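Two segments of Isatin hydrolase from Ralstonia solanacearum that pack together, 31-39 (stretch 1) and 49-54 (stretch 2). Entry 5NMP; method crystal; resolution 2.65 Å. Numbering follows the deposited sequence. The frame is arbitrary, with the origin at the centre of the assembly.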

# COMPACT_ATOMS: atom_id res chain seq x y z
N THR A 31 3.29 12.23 -4.99
CA THR A 31 2.65 11.73 -6.20
C THR A 31 3.66 11.13 -7.19
O THR A 31 4.59 11.81 -7.62
CB THR A 31 1.85 12.83 -6.91
OG1 THR A 31 0.71 13.17 -6.11
CG2 THR A 31 1.37 12.36 -8.27
N LEU A 32 3.45 9.87 -7.55
CA LEU A 32 4.25 9.20 -8.57
C LEU A 32 4.00 9.77 -9.96
O LEU A 32 2.91 9.60 -10.52
CB LEU A 32 3.97 7.70 -8.57
CG LEU A 32 4.49 6.87 -7.40
CD1 LEU A 32 3.78 5.53 -7.36
CD2 LEU A 32 6.00 6.68 -7.52
N SER A 33 5.00 10.43 -10.51
CA SER A 33 4.90 11.07 -11.81
C SER A 33 6.27 11.10 -12.49
O SER A 33 7.29 10.99 -11.81
CB SER A 33 4.34 12.49 -11.65
OG SER A 33 5.05 13.43 -12.44
N PRO A 34 6.30 11.21 -13.83
CA PRO A 34 7.58 11.26 -14.55
C PRO A 34 8.46 12.46 -14.16
O PRO A 34 9.64 12.47 -14.48
CB PRO A 34 7.15 11.37 -16.01
CG PRO A 34 5.82 10.74 -16.06
CD PRO A 34 5.16 11.09 -14.76
N SER A 35 7.88 13.44 -13.47
CA SER A 35 8.63 14.63 -13.10
C SER A 35 9.24 14.51 -11.70
O SER A 35 9.99 15.38 -11.27
CB SER A 35 7.73 15.87 -13.16
OG SER A 35 6.66 15.77 -12.24
N PHE A 36 8.91 13.42 -11.01
CA PHE A 36 9.45 13.21 -9.67
C PHE A 36 10.95 12.91 -9.73
O PHE A 36 11.38 12.12 -10.56
CB PHE A 36 8.73 12.07 -8.95
CG PHE A 36 9.04 12.01 -7.49
CD1 PHE A 36 10.14 11.32 -7.02
CD2 PHE A 36 8.25 12.68 -6.57
CE1 PHE A 36 10.45 11.28 -5.68
CE2 PHE A 36 8.54 12.64 -5.22
CZ PHE A 36 9.64 11.94 -4.78
N PRO A 37 11.73 13.55 -8.84
CA PRO A 37 13.19 13.41 -8.81
C PRO A 37 13.66 11.95 -8.80
O PRO A 37 13.16 11.14 -8.03
CB PRO A 37 13.59 14.11 -7.51
CG PRO A 37 12.52 15.11 -7.30
CD PRO A 37 11.26 14.48 -7.80
N THR A 38 14.62 11.65 -9.67
CA THR A 38 15.17 10.30 -9.76
C THR A 38 16.60 10.28 -9.24
O THR A 38 17.44 11.08 -9.65
CB THR A 38 15.14 9.77 -11.20
OG1 THR A 38 13.79 9.81 -11.69
CG2 THR A 38 15.65 8.34 -11.26
N LEU A 39 16.86 9.36 -8.32
CA LEU A 39 18.19 9.22 -7.72
C LEU A 39 19.23 8.79 -8.74
O LEU A 39 19.02 7.84 -9.51
CB LEU A 39 18.14 8.20 -6.58
CG LEU A 39 19.48 7.80 -5.98
CD1 LEU A 39 20.15 8.98 -5.30
CD2 LEU A 39 19.30 6.64 -5.02
N GLN A 49 15.68 3.09 -12.56
CA GLN A 49 14.86 3.71 -13.59
C GLN A 49 13.99 4.80 -12.99
O GLN A 49 13.52 4.66 -11.86
CB GLN A 49 13.99 2.67 -14.30
CG GLN A 49 14.69 1.91 -15.41
CD GLN A 49 13.78 0.92 -16.10
OE1 GLN A 49 12.69 0.60 -15.60
NE2 GLN A 49 14.20 0.42 -17.26
N PRO A 50 13.77 5.88 -13.75
CA PRO A 50 12.78 6.89 -13.36
C PRO A 50 11.36 6.34 -13.55
O PRO A 50 11.20 5.28 -14.15
CB PRO A 50 13.06 8.05 -14.31
CG PRO A 50 13.67 7.40 -15.51
CD PRO A 50 14.47 6.25 -14.99
N PHE A 51 10.36 7.04 -13.03
CA PHE A 51 8.98 6.60 -13.19
C PHE A 51 8.47 6.92 -14.59
O PHE A 51 8.45 8.08 -15.00
CB PHE A 51 8.08 7.25 -12.14
CG PHE A 51 6.66 6.76 -12.16
CD1 PHE A 51 5.68 7.47 -12.84
CD2 PHE A 51 6.31 5.58 -11.52
CE1 PHE A 51 4.37 7.01 -12.87
CE2 PHE A 51 5.00 5.12 -11.54
CZ PHE A 51 4.03 5.84 -12.22
N LYS A 52 8.07 5.89 -15.33
CA LYS A 52 7.50 6.07 -16.66
C LYS A 52 6.10 5.48 -16.73
O LYS A 52 5.85 4.39 -16.21
CB LYS A 52 8.37 5.43 -17.74
CG LYS A 52 9.77 6.02 -17.87
CD LYS A 52 10.43 5.54 -19.16
CE LYS A 52 11.90 5.94 -19.22
NZ LYS A 52 12.74 5.16 -18.27
N ILE A 53 5.18 6.20 -17.37
CA ILE A 53 3.81 5.73 -17.48
C ILE A 53 3.29 5.90 -18.91
O ILE A 53 3.48 6.94 -19.54
CB ILE A 53 2.88 6.46 -16.48
CG1 ILE A 53 1.49 5.84 -16.46
CG2 ILE A 53 2.82 7.96 -16.76
CD1 ILE A 53 0.60 6.37 -15.36
N GLU A 54 2.66 4.85 -19.42
CA GLU A 54 2.12 4.88 -20.78
C GLU A 54 0.67 4.41 -20.80
O GLU A 54 0.32 3.37 -20.24
CB GLU A 54 2.98 4.03 -21.71
CG GLU A 54 3.29 2.65 -21.18
CD GLU A 54 4.16 1.85 -22.13
OE1 GLU A 54 4.29 2.25 -23.30
OE2 GLU A 54 4.73 0.82 -21.69

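Stretch 1 is irregular throughout, with a type I beta turn from Ser 33 to Phe 36, which the backbone hydrogen bond from Phe 36 N to Ser 33 O (3.0 Å) closes. Pro 34 suits the second position of this turn because its ring restrains phi near the -61° found here. Stretch 2 begins as loop and enters a strand at Lys 52. The backbones come near each other at Pro 34 and Phe 51, whose CA atoms lie 5.1 Å apart, and again at Thr 38 and Pro 50, at 5.5 Å between CA atoms. No hydrogen bond joins the stretches; a CA-H...O contact runs from Pro 34 CA to Phe 51 O, 3.3 Å long with an angle of 140° at the hydrogen.

Packing dominates, led by Phe 51, which gives up more area than any other residue. Its CA-to-CB bond points toward stretch 1, and the flat, wide ring meets several neighbours. Leu 32 CB sits 4.1 Å from the centroid of the Phe 51 ring and 13° off the normal, a CH-pi contact over the face that suits an aliphatic group. Near the ring plane, at its edge, lies Pro 34 N, while Pro 34 CD approaches Phe 51 CD1 at 4.1 Å. The same proline reaches the strand: Pro 34 CG lies 4.1 Å from Ile 53 CG2, a methyl group of the branched side chain.

Farther along, the CA-to-CB bond of Thr 38 points toward stretch 2, and this short side chain sets Thr 38 OG1 3.2 Å from Pro 50 CB without a long chain to accommodate. Ser 33 and Ser 35, by contrast, direct their CA-to-CB bonds away from stretch 2; their short side chains meet in a hydrogen bond between Ser 33 OG and Ser 35 OG (2.8 Å).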